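Local coordinates for protein ribosomal RNA small subunit methyltransferase E (Bacillus subtilis, PDB 1VHK) that probably methylates N3 of a single uridine in 16S ribosomal RNA, with S-adenosyl-L-methionine as methyl donor, acting on the assembled 30S subunit, at residues Cys227-Arg232 and Glu237-Tyr242; Met35-Asn38 and Gln42-Cys45; Leu201-Gly206 and Ser245-Gln250. All blocks are in the same frame, centred on the assembly; numbering follows the deposited sequence.

Contact 1: Cys227-Arg232 and Glu237-Tyr242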
# COMPACT_ATOMS: atom_id res chain seq x y z
N CYS A 227 10.29 5.77 -15.80
CA CYS A 227 9.01 6.36 -15.54
C CYS A 227 8.99 7.10 -14.20
O CYS A 227 9.55 6.60 -13.21
CB CYS A 227 7.91 5.29 -15.41
SG CYS A 227 7.52 4.37 -16.88
N GLY A 228 8.28 8.22 -14.19
CA GLY A 228 8.12 8.97 -12.96
C GLY A 228 6.82 8.44 -12.29
O GLY A 228 5.96 7.93 -13.01
N LEU A 229 6.75 8.51 -10.98
CA LEU A 229 5.62 8.02 -10.22
C LEU A 229 4.97 9.18 -9.46
O LEU A 229 4.74 9.08 -8.25
CB LEU A 229 6.14 6.98 -9.20
CG LEU A 229 6.70 5.70 -9.82
CD1 LEU A 229 6.99 4.67 -8.75
CD2 LEU A 229 5.72 5.14 -10.86
N GLY A 230 4.76 10.28 -10.16
CA GLY A 230 4.22 11.51 -9.57
C GLY A 230 5.38 12.50 -9.37
O GLY A 230 6.56 12.15 -9.48
N PRO A 231 5.06 13.75 -9.09
CA PRO A 231 6.05 14.80 -8.94
C PRO A 231 6.72 14.82 -7.58
O PRO A 231 7.66 15.60 -7.34
CB PRO A 231 5.25 16.07 -9.15
CG PRO A 231 3.86 15.74 -8.76
CD PRO A 231 3.67 14.27 -9.01
N ARG A 232 6.15 14.09 -6.61
CA ARG A 232 6.76 14.12 -5.28
C ARG A 232 7.86 13.06 -5.21
O ARG A 232 7.64 11.96 -5.74
CB ARG A 232 5.67 13.85 -4.23
CG ARG A 232 4.95 15.06 -3.70
CD ARG A 232 3.58 14.70 -3.09
NE ARG A 232 2.58 14.73 -4.16
CZ ARG A 232 2.22 13.70 -4.88
NH1 ARG A 232 2.77 12.49 -4.62
NH2 ARG A 232 1.35 13.79 -5.86
N GLU A 237 10.97 2.53 0.28
CA GLU A 237 9.92 1.71 0.83
C GLU A 237 8.55 2.22 0.37
O GLU A 237 7.62 1.42 0.22
CB GLU A 237 10.02 1.59 2.34
CG GLU A 237 9.86 2.83 3.16
CD GLU A 237 11.04 3.75 3.28
OE1 GLU A 237 11.90 3.83 2.38
OE2 GLU A 237 11.14 4.48 4.31
N THR A 238 8.48 3.46 -0.11
CA THR A 238 7.25 4.10 -0.56
C THR A 238 6.94 3.92 -2.03
O THR A 238 5.80 3.53 -2.37
CB THR A 238 7.20 5.60 -0.21
OG1 THR A 238 7.70 5.81 1.12
CG2 THR A 238 5.77 6.13 -0.26
N ALA A 239 7.90 4.03 -2.92
CA ALA A 239 7.75 3.92 -4.36
C ALA A 239 6.98 2.72 -4.86
O ALA A 239 6.05 2.86 -5.66
CB ALA A 239 9.11 3.96 -5.07
N PRO A 240 7.34 1.50 -4.47
CA PRO A 240 6.65 0.30 -4.89
C PRO A 240 5.20 0.22 -4.41
O PRO A 240 4.37 -0.48 -5.02
CB PRO A 240 7.43 -0.83 -4.30
CG PRO A 240 8.62 -0.28 -3.65
CD PRO A 240 8.52 1.21 -3.65
N LEU A 241 4.90 0.86 -3.30
CA LEU A 241 3.56 0.86 -2.73
C LEU A 241 2.61 1.69 -3.61
O LEU A 241 1.57 1.18 -4.02
CB LEU A 241 3.62 1.44 -1.32
CG LEU A 241 3.83 0.46 -0.17
CD1 LEU A 241 4.68 -0.76 -0.57
CD2 LEU A 241 4.45 1.20 1.00
N TYR A 242 3.06 2.88 -3.95
CA TYR A 242 2.37 3.72 -4.93
C TYR A 242 2.13 2.94 -6.22
O TYR A 242 1.02 2.86 -6.77
CB TYR A 242 3.28 4.93 -5.22
CG TYR A 242 2.78 5.90 -6.24
CD1 TYR A 242 2.25 7.12 -5.82
CD2 TYR A 242 2.82 5.64 -7.62
CE1 TYR A 242 1.77 8.04 -6.73
CE2 TYR A 242 2.33 6.55 -8.53
CZ TYR A 242 1.81 7.75 -8.08
OH TYR A 242 1.33 8.69 -8.97
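Two side-chain torsions bring Tyr242 and Leu229 together. The tyrosine CG lies opposite the backbone N (chi1 178°), which carries the ring off the first turn of helix 239-253 and across to the loop 227-232. The leucine CG lies opposite its own carbonyl carbon (chi1 -66°), and the branch reaches back toward the helix. The peptide carbonyl of Leu229 sits over one face of the tyrosine ring. Leu229 O is 3.2 Å from Tyr242 CZ, offset toward the rim at the hydroxyl end. The side chain of Leu229 adds to the cover: its CB is 3.9 Å from Tyr242 CE2. Farther along, Leu229 CD1 packs 3.7 Å from Ala239 O and 4.3 Å from Ala239 CB. No hydrogen bond crosses between the two segments, so the grip is one of van der Waals contact. Gly230 follows with phi 103°. A CB there would run into the carbonyl O of Leu229, and it would also lie close to the tyrosine hydroxyl. In the helix start, Thr238 O accepts from both Leu241 N (3.0 Å) and Tyr242 N (3.2 Å), which fixes the turn that presents the ring. The tyrosine OH is hydrogen-bonded to Ser248 OG of the second subunit, while Thr238 and Arg232 also have partners there. Replacing Tyr242 with an alanine would probably open a gap under the Leu229 carbonyl and leave Ser248 of the second subunit without this hydroxyl. The loop leading into the C-terminal helix, packed on it beside the second subunit, is consistent with the knotted C-terminal region of a SPOUT methyltransferase, the part that in this family usually holds S-adenosyl-L-methionine.

Contact 2: Met35-Asn38 and Gln42-Cys45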
# COMPACT_ATOMS: atom_id res chain seq x y z
N MSE A 35 -3.89 -20.09 18.72
CA MSE A 35 -5.26 -19.57 18.70
C MSE A 35 -6.19 -20.34 19.63
O MSE A 35 -7.18 -19.79 20.12
CB MSE A 35 -5.78 -19.64 17.26
CG MSE A 35 -4.90 -18.90 16.27
SE MSE A 35 -5.10 -17.01 16.36
CE MSE A 35 -6.99 -16.82 16.39
N ARG A 36 -5.90 -21.59 19.90
CA ARG A 36 -6.66 -22.51 20.70
C ARG A 36 -8.09 -22.69 20.24
O ARG A 36 -9.06 -22.49 20.97
CB ARG A 36 -6.55 -22.26 22.20
CG ARG A 36 -5.40 -23.04 22.83
CD ARG A 36 -5.31 -22.85 24.34
NE ARG A 36 -4.05 -23.44 24.83
CZ ARG A 36 -3.85 -24.76 24.92
NH1 ARG A 36 -2.68 -25.23 25.37
NH2 ARG A 36 -4.81 -25.60 24.56
N MSE A 37 -8.26 -23.16 19.00
CA MSE A 37 -9.57 -23.38 18.41
C MSE A 37 -10.14 -24.76 18.72
O MSE A 37 -9.42 -25.73 18.91
CB MSE A 37 -9.50 -23.16 16.89
CG MSE A 37 -9.27 -21.70 16.55
SE MSE A 37 -9.19 -21.35 14.67
CE MSE A 37 -11.03 -21.35 14.21
N ASN A 38 -11.47 -24.83 18.77
CA ASN A 38 -12.15 -26.07 19.07
C ASN A 38 -12.98 -26.57 17.89
O ASN A 38 -13.27 -25.82 16.97
CB ASN A 38 -13.09 -25.90 20.29
CG ASN A 38 -12.38 -25.26 21.47
OD1 ASN A 38 -11.47 -25.85 22.05
ND2 ASN A 38 -12.80 -24.04 21.80
N GLN A 42 -14.61 -22.22 12.73
CA GLN A 42 -14.47 -21.97 11.31
C GLN A 42 -13.22 -21.22 10.91
O GLN A 42 -12.81 -20.28 11.59
CB GLN A 42 -15.71 -21.15 10.87
CG GLN A 42 -17.02 -21.95 10.98
CD GLN A 42 -18.13 -21.26 10.20
OE1 GLN A 42 -18.05 -20.04 10.01
NE2 GLN A 42 -19.13 -22.01 9.74
N ILE A 43 -12.58 -21.64 9.82
CA ILE A 43 -11.41 -21.01 9.26
C ILE A 43 -11.57 -20.89 7.73
O ILE A 43 -12.49 -21.37 7.10
CB ILE A 43 -10.05 -21.72 9.47
CG1 ILE A 43 -10.03 -23.08 8.81
CG2 ILE A 43 -9.67 -21.78 10.95
CD1 ILE A 43 -8.97 -24.06 9.21
N ILE A 44 -10.63 -20.15 7.17
CA ILE A 44 -10.54 -19.95 5.74
C ILE A 44 -9.25 -20.63 5.25
O ILE A 44 -8.17 -20.45 5.83
CB ILE A 44 -10.53 -18.47 5.36
CG1 ILE A 44 -11.63 -17.70 6.10
CG2 ILE A 44 -10.69 -18.30 3.85
CD1 ILE A 44 -13.02 -17.86 5.55
N CYS A 45 -9.41 -21.47 4.25
CA CYS A 45 -8.31 -22.19 3.65
C CYS A 45 -8.28 -21.94 2.14
O CYS A 45 -9.29 -21.87 1.45
CB CYS A 45 -8.38 -23.69 3.92
SG CYS A 45 -8.12 -24.19 5.63
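Met37 and Ile43 are each tied by a backbone hydrogen bond, Met37 to Ile31 in the helix just before it, and Ile43 to Cys55 of strand 52-60. No hydrogen bond joins segment 35-38 to segment 42-45. What links them is the side chain of Met37, present here as selenomethionine. Its CG lies opposite the carbonyl carbon, and the chain runs out extended before it bends at the selenium (chi3 79°). The bend turns the terminal methyl onto the strand. Met37 CE lies 3.6 Å from Ile43 CG2, and the selenium, SE, is 3.8 Å from the same methyl. The two side chains meet at a slant, not end to end. The CE methyl also rests against the strand backbone, 3.3 Å from Gln42 O. Gln42 points its CB away and meets the methyl with its backbone. Arg36 is the first residue after helix 26-35 to leave helical angles, with a positive phi of 56°. With this residue the chain leaves the helix and runs on to Met37. Asn38 N is hydrogen-bonded to Asp41 OD1 in the short link that follows. Both Met37 and Ile43 also touch Leu57 of strand 52-60, and Ile43 reaches Tyr6 of strand 5-7. The contact thus lays the exit of helix 26-35 against strand 42-46, between its sheet neighbours 5-7 and 52-60, in the PUA-type domain.

Contact 3: Leu201-Gly206 and Ser245-Gln250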
# COMPACT_ATOMS: atom_id res chain seq x y z
N LEU A 201 4.97 -7.97 -15.35
CA LEU A 201 5.63 -6.66 -15.31
C LEU A 201 6.71 -6.59 -14.23
O LEU A 201 6.51 -7.02 -13.10
CB LEU A 201 4.59 -5.57 -15.13
CG LEU A 201 5.11 -4.16 -14.79
CD1 LEU A 201 5.75 -3.50 -16.01
CD2 LEU A 201 4.00 -3.31 -14.20
N LEU A 202 7.91 -6.19 -14.63
CA LEU A 202 9.04 -6.00 -13.75
C LEU A 202 9.22 -4.50 -13.50
O LEU A 202 9.12 -3.73 -14.44
CB LEU A 202 10.35 -6.54 -14.34
CG LEU A 202 11.58 -6.24 -13.45
CD1 LEU A 202 11.47 -7.05 -12.17
CD2 LEU A 202 12.87 -6.52 -14.18
N ILE A 203 9.35 -4.13 -12.23
CA ILE A 203 9.52 -2.72 -11.85
C ILE A 203 10.75 -2.62 -10.95
O ILE A 203 10.79 -3.34 -9.93
CB ILE A 203 8.32 -2.14 -11.08
CG1 ILE A 203 6.98 -2.43 -11.73
CG2 ILE A 203 8.49 -0.63 -10.92
CD1 ILE A 203 5.77 -1.89 -11.00
N VAL A 204 11.80 -1.92 -11.37
CA VAL A 204 12.98 -1.89 -10.48
C VAL A 204 13.11 -0.55 -9.81
O VAL A 204 12.89 0.50 -10.41
CB VAL A 204 14.25 -2.35 -11.17
CG1 VAL A 204 13.98 -2.89 -12.57
CG2 VAL A 204 15.36 -1.31 -11.19
N PHE A 205 13.43 -0.57 -8.51
CA PHE A 205 13.61 0.66 -7.74
C PHE A 205 15.04 0.78 -7.23
O PHE A 205 15.65 -0.25 -6.91
CB PHE A 205 12.66 0.60 -6.51
CG PHE A 205 11.23 0.36 -6.91
CD1 PHE A 205 10.76 -0.92 -7.07
CD2 PHE A 205 10.39 1.43 -7.13
CE1 PHE A 205 9.47 -1.14 -7.50
CE2 PHE A 205 9.08 1.22 -7.53
CZ PHE A 205 8.62 -0.08 -7.68
N GLY A 206 15.54 1.97 -6.98
CA GLY A 206 16.92 2.06 -6.43
C GLY A 206 16.81 2.15 -4.90
O GLY A 206 15.70 2.21 -4.38
N SER A 245 -0.44 0.14 -5.88
CA SER A 245 -1.71 0.76 -5.64
C SER A 245 -2.27 1.38 -6.90
O SER A 245 -3.44 1.12 -7.22
CB SER A 245 -1.62 1.81 -4.51
OG SER A 245 -1.20 1.15 -3.31
N ALA A 246 -1.45 2.04 -7.70
CA ALA A 246 -1.89 2.58 -8.99
C ALA A 246 -2.31 1.45 -9.92
O ALA A 246 -3.39 1.51 -10.52
CB ALA A 246 -0.80 3.45 -9.59
N ILE A 247 -1.54 0.36 -9.99
CA ILE A 247 -1.93 -0.74 -10.90
C ILE A 247 -3.31 -1.27 -10.53
O ILE A 247 -4.18 -1.55 -11.37
CB ILE A 247 -0.83 -1.80 -10.96
CG1 ILE A 247 0.31 -1.33 -11.84
CG2 ILE A 247 -1.32 -3.16 -11.47
CD1 ILE A 247 1.70 -1.71 -11.40
N SER A 248 -3.54 -1.40 -9.22
CA SER A 248 -4.82 -1.86 -8.71
C SER A 248 -5.95 -0.91 -9.11
O SER A 248 -7.01 -1.36 -9.58
CB SER A 248 -4.82 -2.02 -7.20
OG SER A 248 -6.13 -2.16 -6.68
N TYR A 249 -5.67 0.40 -9.01
CA TYR A 249 -6.69 1.39 -9.35
C TYR A 249 -7.09 1.29 -10.81
O TYR A 249 -8.27 1.32 -11.17
CB TYR A 249 -6.17 2.77 -8.99
CG TYR A 249 -7.13 3.88 -9.38
CD1 TYR A 249 -8.23 4.21 -8.61
CD2 TYR A 249 -6.93 4.54 -10.59
CE1 TYR A 249 -9.11 5.19 -9.00
CE2 TYR A 249 -7.79 5.52 -11.00
CZ TYR A 249 -8.87 5.85 -10.20
OH TYR A 249 -9.69 6.88 -10.63
N GLN A 250 -6.10 1.17 -11.68
CA GLN A 250 -6.27 1.07 -13.10
C GLN A 250 -6.88 -0.24 -13.57
O GLN A 250 -7.78 -0.26 -14.43
CB GLN A 250 -4.90 1.25 -13.80
CG GLN A 250 -5.00 0.90 -15.29
CD GLN A 250 -5.64 2.04 -16.08
OE1 GLN A 250 -6.45 1.81 -16.96
NE2 GLN A 250 -5.26 3.28 -15.80
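Strand 201-205 and helical segment 245-250 face each other across a side-chain layer, with the CA atoms of Leu201 and Ile247 10.6 Å apart at their nearest pairing. Leu201 and Ile203 are two residues apart on the strand, so both send their side chains to the same face of the sheet, toward the helix. Ile247 points back at them. Its CG1 is anti to the carbonyl carbon (chi1 -77°), so the longer branch is the one directed at the strand, with CD1 at its end. That one methyl meets both strand residues. Ile247 CD1 is 4.0 Å from Leu201 CD2 and 4.1 Å from Ile203 CD1. The two isoleucines reach toward each other and touch tip to tip, whereas the leucine runs across the Ile247 side chain at an angle. All three residues are buried, and the contact is wholly apolar. Within the helix, backbone bonds from Tyr249 N to Ser245 O (2.9 Å) and from Gln250 N to Ala246 O (3.0 Å) keep the turn regular. Phe188 and Val192 of helix 187-193 also pack on Ile247, while Val173 of the adjoining strand touches both Leu201 and Ile203. Another side of the helix meets the second subunit, where Tyr249 OH is hydrogen-bonded to Gln250 OE1 of that chain. A parallel sheet with a C-terminal helix packed on it, and that helix meeting the second subunit, agrees with the alpha/beta-knot SPOUT fold.

Overall arrangement
Along the chain contact 2 comes first, in the PUA-type domain, and closes before the other two open. It lies on the other side of the chain's centre, about 38 Å from contact 1 and about 34 Å from contact 3, measured between centres. Contacts 1 and 3 are neighbours in the methyltransferase domain, with centres about 9 Å apart. They share helix 239-253, and contact 1 is nested within the loop that contact 3 closes. Phe205 of the strand packs on Ala239 and Pro240, which joins the two. Both also touch the second subunit, so one helix links the parallel sheet, the preceding loop and the dimer partner.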